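Probable membrane transporter protein MamO (Magnetospirillum magneticum, PDB 5HMA) promotes magnetite nucleation and activates the MamE protease, its trypsin-like domain probably being an inactive protease that binds transition metals. Local coordinates at residues A8-G13 and G32-T37; A124-G129 and I164-P169; S139-S144 and G150-A155. One frame throughout, in Å; residues are numbered along the deposited sequence.

Interaction 1: residues A8-G13 and G32-T37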
ATOM      1  N   ALA A   8      -2.116   6.434   8.692  1.00 43.79           N
ATOM      2  CA  ALA A   8      -2.818   5.979   7.491  1.00 47.51           C
ATOM      3  C   ALA A   8      -2.147   4.745   6.850  1.00 45.05           C
ATOM      4  O   ALA A   8      -2.517   4.333   5.749  1.00 46.73           O
ATOM      5  CB  ALA A   8      -2.908   7.135   6.464  1.00 38.43           C
ATOM      6  N   VAL A   9      -1.152   4.179   7.538  1.00 44.99           N
ATOM      7  CA  VAL A   9      -0.450   2.977   7.075  1.00 40.69           C
ATOM      8  C   VAL A   9      -0.964   1.802   7.884  1.00 42.95           C
ATOM      9  O   VAL A   9      -0.841   1.798   9.120  1.00 42.17           O
ATOM     10  CB  VAL A   9       1.080   3.114   7.224  1.00 41.16           C
ATOM     11  CG1 VAL A   9       1.797   1.867   6.676  1.00 39.84           C
ATOM     12  CG2 VAL A   9       1.560   4.370   6.537  1.00 40.33           C
ATOM     13  N   VAL A  10      -1.564   0.823   7.207  1.00 39.49           N
ATOM     14  CA  VAL A  10      -2.212  -0.288   7.910  1.00 45.36           C
ATOM     15  C   VAL A  10      -1.578  -1.615   7.544  1.00 49.38           C
ATOM     16  O   VAL A  10      -0.858  -1.722   6.543  1.00 43.76           O
ATOM     17  CB  VAL A  10      -3.731  -0.360   7.616  1.00 43.86           C
ATOM     18  CG1 VAL A  10      -4.469   0.873   8.141  1.00 36.94           C
ATOM     19  CG2 VAL A  10      -3.990  -0.581   6.113  1.00 38.38           C
ATOM     20  N   GLY A  11      -1.856  -2.633   8.355  1.00 45.64           N
ATOM     21  CA  GLY A  11      -1.504  -3.994   7.993  1.00 40.21           C
ATOM     22  C   GLY A  11      -2.737  -4.670   7.400  1.00 46.98           C
ATOM     23  O   GLY A  11      -3.862  -4.376   7.803  1.00 45.34           O
ATOM     24  N   VAL A  12      -2.527  -5.575   6.449  1.00 40.36           N
ATOM     25  CA  VAL A  12      -3.620  -6.337   5.861  1.00 47.73           C
ATOM     26  C   VAL A  12      -3.340  -7.833   6.005  1.00 47.42           C
ATOM     27  O   VAL A  12      -2.215  -8.270   5.801  1.00 43.96           O
ATOM     28  CB  VAL A  12      -3.818  -5.955   4.374  1.00 53.55           C
ATOM     29  CG1 VAL A  12      -4.910  -6.793   3.765  1.00 52.09           C
ATOM     30  CG2 VAL A  12      -4.134  -4.457   4.236  1.00 45.07           C
ATOM     31  N   GLY A  13      -4.361  -8.621   6.346  1.00 46.13           N
ATOM     32  CA  GLY A  13      -4.189 -10.059   6.449  1.00 36.08           C
ATOM     33  C   GLY A  13      -5.505 -10.805   6.566  1.00 44.21           C
ATOM     34  O   GLY A  13      -6.568 -10.226   6.338  1.00 40.74           O
ATOM     35  N   GLY A  32     -13.010   4.593   5.816  1.00 47.50           N
ATOM     36  CA  GLY A  32     -12.338   3.316   5.881  1.00 52.94           C
ATOM     37  C   GLY A  32     -11.977   2.658   4.564  1.00 49.38           C
ATOM     38  O   GLY A  32     -11.861   1.435   4.502  1.00 43.53           O
ATOM     39  N   TYR A  33     -11.783   3.452   3.513  1.00 43.60           N
ATOM     40  CA  TYR A  33     -11.279   2.898   2.258  1.00 45.79           C
ATOM     41  C   TYR A  33      -9.779   2.660   2.351  1.00 41.76           C
ATOM     42  O   TYR A  33      -9.029   3.506   2.849  1.00 49.15           O
ATOM     43  CB  TYR A  33     -11.615   3.807   1.083  1.00 44.89           C
ATOM     44  CG  TYR A  33     -13.085   3.758   0.756  1.00 54.45           C
ATOM     45  CD1 TYR A  33     -13.603   2.734  -0.025  1.00 58.56           C
ATOM     46  CD2 TYR A  33     -13.960   4.716   1.260  1.00 61.63           C
ATOM     47  CE1 TYR A  33     -14.952   2.668  -0.307  1.00 64.06           C
ATOM     48  CE2 TYR A  33     -15.313   4.664   0.980  1.00 71.63           C
ATOM     49  CZ  TYR A  33     -15.806   3.636   0.199  1.00 74.81           C
ATOM     50  OH  TYR A  33     -17.151   3.583  -0.077  1.00 79.88           O
ATOM     51  N   VAL A  34      -9.354   1.492   1.873  1.00 45.21           N
ATOM     52  CA  VAL A  34      -7.960   1.077   1.942  1.00 40.16           C
ATOM     53  C   VAL A  34      -7.530   0.581   0.576  1.00 53.87           C
ATOM     54  O   VAL A  34      -8.228  -0.243  -0.037  1.00 50.33           O
ATOM     55  CB  VAL A  34      -7.748  -0.036   2.997  1.00 44.39           C
ATOM     56  CG1 VAL A  34      -6.330  -0.626   2.894  1.00 39.42           C
ATOM     57  CG2 VAL A  34      -8.041   0.479   4.401  1.00 41.32           C
ATOM     58  N   ILE A  35      -6.388   1.072   0.102  1.00 46.19           N
ATOM     59  CA  ILE A  35      -5.756   0.523  -1.094  1.00 46.76           C
ATOM     60  C   ILE A  35      -4.661  -0.451  -0.677  1.00 53.26           C
ATOM     61  O   ILE A  35      -3.869  -0.160   0.222  1.00 48.93           O
ATOM     62  CB  ILE A  35      -5.172   1.615  -1.990  1.00 51.65           C
ATOM     63  CG1 ILE A  35      -6.288   2.460  -2.603  1.00 54.78           C
ATOM     64  CG2 ILE A  35      -4.351   0.983  -3.105  1.00 50.16           C
ATOM     65  CD1 ILE A  35      -7.015   1.748  -3.715  1.00 63.98           C
ATOM     66  N   THR A  36      -4.613  -1.610  -1.326  1.00 50.45           N
ATOM     67  CA  THR A  36      -3.560  -2.570  -1.047  1.00 43.26           C
ATOM     68  C   THR A  36      -3.277  -3.344  -2.337  1.00 50.61           C
ATOM     69  O   THR A  36      -3.910  -3.073  -3.361  1.00 55.65           O
ATOM     70  CB  THR A  36      -3.954  -3.512   0.124  1.00 45.76           C
ATOM     71  OG1 THR A  36      -2.814  -4.289   0.517  1.00 51.24           O
ATOM     72  CG2 THR A  36      -5.104  -4.439  -0.281  1.00 36.18           C
ATOM     73  N   THR A  37      -2.317  -4.271  -2.307  1.00 44.72           N
ATOM     74  CA  THR A  37      -1.977  -5.068  -3.491  1.00 53.19           C
ATOM     75  C   THR A  37      -2.962  -6.217  -3.659  1.00 50.05           C
ATOM     76  O   THR A  37      -3.299  -6.889  -2.684  1.00 47.21           O
ATOM     77  CB  THR A  37      -0.548  -5.641  -3.409  1.00 58.39           C
ATOM     78  OG1 THR A  37      -0.192  -5.850  -2.031  1.00 52.69           O
ATOM     79  CG2 THR A  37       0.458  -4.689  -4.066  1.00 56.80           C
TER
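Val10 and Val34 meet through one methyl each: CG2 of Val10 lies 4.0 Å from CG1 of Val34. The side chains slant across each other and touch through these branch ends. Two residues further along both strands a second pair forms, again one atom wide, with Val12 CG2 3.9 Å from Thr36 OG1. Here a methyl lies against a hydroxyl oxygen, and the approach is van der Waals contact.

The torsions explain which branches meet. With CG1 beside the backbone N (chi1 -64°), Val10 has CG2 between N and the carbonyl carbon, and that methyl meets Val34. Thr36 puts its hydroxyl opposite the backbone N (chi1 -170°), and OG1 is hydrogen-bonded to the backbone oxygen of Ser24. Val12 therefore packs on an oxygen whose polar need is met by strand 23-29, which probably makes a buried hydroxyl easier to accommodate among valines.

Across the contact the backbones stay well apart, with CA atoms 8.4 Å from each other at Val10 and Val34 and 7.9 Å at Val12 and Thr36. No hydrogen bond joins the two strands directly; the gap is spanned by these four side chains. All four touching residues are buried, and they belong to the interior of the N-terminal barrel of the chymotrypsin-like fold.

In that six-stranded antiparallel barrel, strand 23-29 pairs with both 9-13 and 33-37. Backbone bonds of Gly11 with Gln50 and Gly13 with Ser48 tie strand 9-13 to strand 47-51, which closes the barrel. Val49 and Val51 of that strand also pack on Val10, while Met78 and Leu76 of strand 73-78 adjoin Val34 and Thr36.

Interaction 2: residues A124-G129 and I164-P169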
ATOM      1  N   ALA A 124       8.987   1.145 -15.528  1.00 73.65           N
ATOM      2  CA  ALA A 124       9.523  -0.206 -15.461  1.00 78.44           C
ATOM      3  C   ALA A 124       8.394  -1.227 -15.474  1.00 79.83           C
ATOM      4  O   ALA A 124       7.341  -0.997 -14.870  1.00 69.46           O
ATOM      5  CB  ALA A 124      10.385  -0.379 -14.211  1.00 60.78           C
ATOM      6  N   PRO A 125       8.609  -2.352 -16.174  1.00 82.31           N
ATOM      7  CA  PRO A 125       7.672  -3.483 -16.193  1.00 81.80           C
ATOM      8  C   PRO A 125       7.846  -4.426 -15.003  1.00 77.17           C
ATOM      9  O   PRO A 125       8.935  -4.496 -14.431  1.00 73.20           O
ATOM     10  CB  PRO A 125       8.021  -4.201 -17.501  1.00 71.80           C
ATOM     11  CG  PRO A 125       9.471  -3.935 -17.678  1.00 70.18           C
ATOM     12  CD  PRO A 125       9.729  -2.549 -17.113  1.00 74.90           C
ATOM     13  N   LEU A 126       6.780  -5.137 -14.644  1.00 68.92           N
ATOM     14  CA  LEU A 126       6.839  -6.180 -13.623  1.00 61.69           C
ATOM     15  C   LEU A 126       5.774  -7.231 -13.883  1.00 76.74           C
ATOM     16  O   LEU A 126       4.627  -6.901 -14.194  1.00 81.65           O
ATOM     17  CB  LEU A 126       6.653  -5.596 -12.219  1.00 68.81           C
ATOM     18  CG  LEU A 126       6.591  -6.597 -11.061  1.00 67.84           C
ATOM     19  CD1 LEU A 126       7.906  -7.330 -10.937  1.00 65.73           C
ATOM     20  CD2 LEU A 126       6.235  -5.915  -9.748  1.00 58.25           C
ATOM     21  N   ALA A 127       6.154  -8.499 -13.755  1.00 73.32           N
ATOM     22  CA  ALA A 127       5.194  -9.582 -13.883  1.00 77.91           C
ATOM     23  C   ALA A 127       4.740 -10.055 -12.507  1.00 78.14           C
ATOM     24  O   ALA A 127       5.550 -10.469 -11.681  1.00 83.49           O
ATOM     25  CB  ALA A 127       5.789 -10.739 -14.683  1.00 84.20           C
ATOM     26  N   VAL A 128       3.434  -9.963 -12.268  1.00 79.02           N
ATOM     27  CA  VAL A 128       2.814 -10.493 -11.061  1.00 66.34           C
ATOM     28  C   VAL A 128       1.884 -11.619 -11.481  1.00 79.69           C
ATOM     29  O   VAL A 128       0.828 -11.376 -12.074  1.00 81.06           O
ATOM     30  CB  VAL A 128       2.048  -9.407 -10.293  1.00 70.96           C
ATOM     31  CG1 VAL A 128       1.334 -10.012  -9.074  1.00 68.14           C
ATOM     32  CG2 VAL A 128       2.985  -8.281  -9.890  1.00 66.05           C
ATOM     33  N   GLY A 129       2.275 -12.854 -11.184  1.00 83.08           N
ATOM     34  CA  GLY A 129       1.572 -13.999 -11.728  1.00 83.78           C
ATOM     35  C   GLY A 129       1.557 -13.925 -13.245  1.00 86.58           C
ATOM     36  O   GLY A 129       2.608 -13.802 -13.870  1.00 86.15           O
ATOM     37  N   ILE A 164       5.262  -2.541  -4.308  1.00 51.31           N
ATOM     38  CA  ILE A 164       5.320  -3.974  -4.564  1.00 50.19           C
ATOM     39  C   ILE A 164       6.766  -4.412  -4.416  1.00 60.74           C
ATOM     40  O   ILE A 164       7.635  -3.949  -5.167  1.00 56.44           O
ATOM     41  CB  ILE A 164       4.811  -4.337  -5.961  1.00 46.59           C
ATOM     42  CG1 ILE A 164       3.373  -3.835  -6.175  1.00 51.20           C
ATOM     43  CG2 ILE A 164       4.947  -5.853  -6.198  1.00 46.02           C
ATOM     44  CD1 ILE A 164       2.816  -4.139  -7.575  1.00 45.12           C
ATOM     45  N   ALA A 165       7.035  -5.288  -3.452  1.00 45.77           N
ATOM     46  CA  ALA A 165       8.365  -5.890  -3.348  1.00 50.88           C
ATOM     47  C   ALA A 165       8.469  -7.051  -4.312  1.00 47.68           C
ATOM     48  O   ALA A 165       7.646  -7.964  -4.270  1.00 57.14           O
ATOM     49  CB  ALA A 165       8.643  -6.354  -1.932  1.00 47.13           C
ATOM     50  N   ALA A 166       9.466  -7.027  -5.188  1.00 55.24           N
ATOM     51  CA  ALA A 166       9.664  -8.149  -6.098  1.00 53.56           C
ATOM     52  C   ALA A 166      11.026  -8.771  -5.859  1.00 64.49           C
ATOM     53  O   ALA A 166      11.903  -8.150  -5.264  1.00 72.25           O
ATOM     54  CB  ALA A 166       9.520  -7.714  -7.542  1.00 59.80           C
ATOM     55  N   THR A 167      11.184 -10.009  -6.309  1.00 64.23           N
ATOM     56  CA  THR A 167      12.436 -10.744  -6.194  1.00 69.10           C
ATOM     57  C   THR A 167      13.205 -10.662  -7.504  1.00 77.83           C
ATOM     58  O   THR A 167      12.630 -10.886  -8.560  1.00 71.34           O
ATOM     59  CB  THR A 167      12.182 -12.224  -5.856  1.00 78.95           C
ATOM     60  OG1 THR A 167      11.565 -12.328  -4.569  1.00 86.58           O
ATOM     61  CG2 THR A 167      13.473 -12.992  -5.828  1.00 91.46           C
ATOM     62  N   GLY A 168      14.495 -10.332  -7.437  1.00 80.78           N
ATOM     63  CA  GLY A 168      15.348 -10.363  -8.612  1.00 79.32           C
ATOM     64  C   GLY A 168      15.708 -11.790  -8.984  1.00 82.82           C
ATOM     65  O   GLY A 168      15.278 -12.730  -8.324  1.00 88.31           O
ATOM     66  N   PRO A 169      16.504 -11.970 -10.046  1.00 90.07           N
ATOM     67  CA  PRO A 169      16.938 -13.314 -10.474  1.00 89.57           C
ATOM     68  C   PRO A 169      17.855 -14.012  -9.457  1.00 88.87           C
ATOM     69  O   PRO A 169      18.155 -15.203  -9.583  1.00 96.39           O
ATOM     70  CB  PRO A 169      17.705 -13.045 -11.782  1.00 85.25           C
ATOM     71  CG  PRO A 169      17.307 -11.667 -12.211  1.00 85.11           C
ATOM     72  CD  PRO A 169      16.981 -10.910 -10.948  1.00 84.26           C
TER
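Leu126 spreads its two methyls over two residues of strand 159-167: CD2 lies 3.8 Å from Ile164 CG2, and CD1 lies 3.8 Å from Ala166 CB. The fork of the leucine thus bridges two residues whose side chains emerge on one side of their strand. CG stands opposite the backbone N in Leu126 (chi1 176°), carrying the fork out toward them. Ile164 answers with its CG2 branch, slanting across the leucine, whereas Ala166 offers just its CB. No hydrogen bond crosses between the segments.

Both strands belong to the second sheet of the trypsin-like fold, where they are not neighbours. Strand 124-128 pairs with 131-139 and strand 159-167 with 173-179, and Phe176 of the latter packs on both Leu126 and Ala166. In active trypsin-like proteases the strand corresponding to 159-167 lines the substrate cleft. Consistent with that, Thr167 makes backbone hydrogen bonds to a bound peptide, and modified side chains of the peptide pack on Leu126, Val128, Ile164 and Ala166. The side chain of Ile164 lies about 7 Å from that of His71, which with His186 binds nickel.

Interaction 3: residues S139-S144 and G150-A155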
ATOM      1  N   SER A 139      12.244   2.085  -6.913  1.00 49.40           N
ATOM      2  CA  SER A 139      13.009   2.786  -5.895  1.00 53.44           C
ATOM      3  C   SER A 139      13.605   1.793  -4.908  1.00 57.42           C
ATOM      4  O   SER A 139      13.066   0.705  -4.684  1.00 59.44           O
ATOM      5  CB  SER A 139      12.132   3.793  -5.152  1.00 47.13           C
ATOM      6  OG  SER A 139      11.524   3.164  -4.045  1.00 55.45           O
ATOM      7  N   ASP A 140      14.718   2.182  -4.306  1.00 52.82           N
ATOM      8  CA  ASP A 140      15.355   1.349  -3.300  1.00 61.67           C
ATOM      9  C   ASP A 140      14.778   1.605  -1.904  1.00 60.46           C
ATOM     10  O   ASP A 140      15.361   1.179  -0.909  1.00 69.30           O
ATOM     11  CB  ASP A 140      16.875   1.574  -3.308  1.00 63.09           C
ATOM     12  CG  ASP A 140      17.255   3.040  -3.469  1.00 78.64           C
ATOM     13  OD1 ASP A 140      16.511   3.912  -2.983  1.00 75.50           O
ATOM     14  OD2 ASP A 140      18.302   3.324  -4.083  1.00 83.49           O
ATOM     15  N   ALA A 141      13.639   2.293  -1.824  1.00 54.90           N
ATOM     16  CA  ALA A 141      12.986   2.515  -0.524  1.00 59.68           C
ATOM     17  C   ALA A 141      12.237   1.263  -0.071  1.00 54.82           C
ATOM     18  O   ALA A 141      11.929   1.101   1.106  1.00 47.97           O
ATOM     19  CB  ALA A 141      12.028   3.701  -0.578  1.00 47.51           C
ATOM     20  N   VAL A 142      11.931   0.393  -1.025  1.00 51.59           N
ATOM     21  CA  VAL A 142      11.253  -0.869  -0.744  1.00 47.77           C
ATOM     22  C   VAL A 142      12.290  -1.977  -0.557  1.00 60.31           C
ATOM     23  O   VAL A 142      12.972  -2.367  -1.506  1.00 70.91           O
ATOM     24  CB  VAL A 142      10.269  -1.202  -1.863  1.00 53.64           C
ATOM     25  CG1 VAL A 142       9.680  -2.599  -1.680  1.00 53.56           C
ATOM     26  CG2 VAL A 142       9.184  -0.114  -1.945  1.00 50.15           C
ATOM     27  N   TYR A 143      12.422  -2.464   0.676  1.00 60.67           N
ATOM     28  CA  TYR A 143      13.454  -3.449   1.006  1.00 67.39           C
ATOM     29  C   TYR A 143      12.866  -4.761   1.553  1.00 70.39           C
ATOM     30  O   TYR A 143      13.572  -5.765   1.649  1.00 67.32           O
ATOM     31  CB  TYR A 143      14.445  -2.856   2.027  1.00 62.45           C
ATOM     32  CG  TYR A 143      13.868  -2.714   3.425  1.00 72.08           C
ATOM     33  CD1 TYR A 143      13.009  -1.662   3.747  1.00 66.94           C
ATOM     34  CD2 TYR A 143      14.175  -3.637   4.422  1.00 72.66           C
ATOM     35  CE1 TYR A 143      12.463  -1.542   5.024  1.00 71.48           C
ATOM     36  CE2 TYR A 143      13.641  -3.522   5.701  1.00 69.42           C
ATOM     37  CZ  TYR A 143      12.786  -2.477   5.999  1.00 76.41           C
ATOM     38  OH  TYR A 143      12.258  -2.375   7.273  1.00 73.08           O
ATOM     39  N   SER A 144      11.585  -4.752   1.921  1.00 59.38           N
ATOM     40  CA  SER A 144      10.984  -5.913   2.580  1.00 56.56           C
ATOM     41  C   SER A 144       9.639  -6.306   1.983  1.00 61.40           C
ATOM     42  O   SER A 144       8.837  -5.452   1.631  1.00 54.10           O
ATOM     43  CB  SER A 144      10.807  -5.646   4.081  1.00 56.52           C
ATOM     44  OG  SER A 144       9.980  -6.634   4.699  1.00 68.78           O
ATOM     45  N   GLY A 150       1.837  -1.222   0.909  1.00 42.21           N
ATOM     46  CA  GLY A 150       1.918   0.050   1.614  1.00 42.86           C
ATOM     47  C   GLY A 150       2.222   1.249   0.713  1.00 45.79           C
ATOM     48  O   GLY A 150       2.553   1.098  -0.473  1.00 47.69           O
ATOM     49  N   PRO A 151       2.112   2.461   1.270  1.00 42.49           N
ATOM     50  CA  PRO A 151       2.288   3.669   0.459  1.00 42.90           C
ATOM     51  C   PRO A 151       3.743   4.109   0.252  1.00 49.18           C
ATOM     52  O   PRO A 151       4.581   3.968   1.151  1.00 45.04           O
ATOM     53  CB  PRO A 151       1.528   4.731   1.269  1.00 39.45           C
ATOM     54  CG  PRO A 151       1.744   4.303   2.687  1.00 42.67           C
ATOM     55  CD  PRO A 151       1.629   2.779   2.629  1.00 39.44           C
ATOM     56  N   LEU A 152       4.022   4.627  -0.943  1.00 43.93           N
ATOM     57  CA  LEU A 152       5.188   5.466  -1.190  1.00 45.33           C
ATOM     58  C   LEU A 152       4.759   6.928  -1.039  1.00 46.17           C
ATOM     59  O   LEU A 152       3.697   7.316  -1.542  1.00 44.60           O
ATOM     60  CB  LEU A 152       5.748   5.220  -2.589  1.00 39.53           C
ATOM     61  CG  LEU A 152       7.174   5.749  -2.794  1.00 49.23           C
ATOM     62  CD1 LEU A 152       8.158   4.892  -1.984  1.00 46.91           C
ATOM     63  CD2 LEU A 152       7.545   5.755  -4.269  1.00 39.65           C
ATOM     64  N   VAL A 153       5.554   7.741  -0.347  1.00 42.60           N
ATOM     65  CA  VAL A 153       5.206   9.156  -0.211  1.00 41.87           C
ATOM     66  C   VAL A 153       6.395  10.004  -0.549  1.00 50.55           C
ATOM     67  O   VAL A 153       7.536   9.537  -0.487  1.00 49.36           O
ATOM     68  CB  VAL A 153       4.695   9.527   1.205  1.00 44.08           C
ATOM     69  CG1 VAL A 153       3.505   8.642   1.617  1.00 42.96           C
ATOM     70  CG2 VAL A 153       5.826   9.461   2.221  1.00 51.03           C
ATOM     71  N   ASN A 154       6.128  11.260  -0.898  1.00 43.77           N
ATOM     72  CA  ASN A 154       7.211  12.202  -1.110  1.00 45.29           C
ATOM     73  C   ASN A 154       7.545  12.831   0.239  1.00 51.39           C
ATOM     74  O   ASN A 154       6.985  12.443   1.277  1.00 45.24           O
ATOM     75  CB  ASN A 154       6.860  13.249  -2.189  1.00 48.11           C
ATOM     76  CG  ASN A 154       5.660  14.140  -1.829  1.00 50.49           C
ATOM     77  OD1 ASN A 154       5.220  14.203  -0.684  1.00 48.98           O
ATOM     78  ND2 ASN A 154       5.144  14.859  -2.836  1.00 48.75           N
ATOM     79  N   ALA A 155       8.446  13.798   0.230  1.00 47.12           N
ATOM     80  CA  ALA A 155       8.909  14.391   1.468  1.00 49.30           C
ATOM     81  C   ALA A 155       7.822  15.235   2.143  1.00 56.27           C
ATOM     82  O   ALA A 155       7.925  15.575   3.321  1.00 53.70           O
ATOM     83  CB  ALA A 155      10.155  15.230   1.199  1.00 49.96           C
TER
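Ser139 OG accepts a hydrogen bond from the backbone N of Ala141, 3.2 Å away, with an N-H...O angle of 155°. This is an ST turn, and it sits inside a type I beta turn running from Ser139 to Val142. The serine side chain (chi1 89°) folds back over its own following backbone to make the bond, bracing the corner from within.

Leu152 meets that corner with a single methyl. Its CD1 lies 4.3 Å from Ser139 OG and is equally 4.3 Å from Ala141 CB, so one branch end rests against both the hydroxyl and the alanine methyl. At chi1 -164° the leucine chain runs out from the strand and its CD1 reaches the turn. The packing is relaxed, and no hydrogen bond runs between the two segments; the nearest CA atoms, those of Ala141 and Leu152, are 8.4 Å apart. Elsewhere Leu152 is packed about by Val101 and Ala103 of strand 100-106 and by Val160 and Asn163 of strand 159-167.

Polar bonds fix the turn and the chain that follows it. Asp140 reaches Leu118 N with OD1 and Gln120 NE2 with OD2, while Gln147 accepts from the backbone N of Tyr143 and Ser144 through OE1 and donates to Ala141 O through NE2. That same carbonyl oxygen of Ala141 lies at the edge of the Tyr143 ring, in its plane.

The loop leads from strand 131-139 to strand 151-153 in the second barrel of the chymotrypsin fold. In active trypsin-like proteases the corresponding connection carries the nucleophilic serine, followed by two glycines; here the sequence ends likewise in Gly150 and Pro151, and a threonine probably stands at the serine's position.

In the fold
All three contacts are buried, yet they serve different halves of the two-barrel fold. Interaction 1 belongs to the interior of the N-terminal barrel, whereas interactions 2 and 3 share the second sheet, where strands 151-153 and 159-167 are neighbours. Interaction 2 is wholly apolar; interactions 1 and 3 each place a methyl against a hydroxyl, one bonded to an adjacent strand, the other to its own turn. The barrels meet where Thr37 CG2 packs 3.7 Å from Ile164 CG1, and again where Val9 CG2 lies 3.9 Å from Pro151 CG. Within the second half, Ala165 CB lies 3.9 Å from Val142 CG1, joining the turn of interaction 3 to the strand of interaction 2.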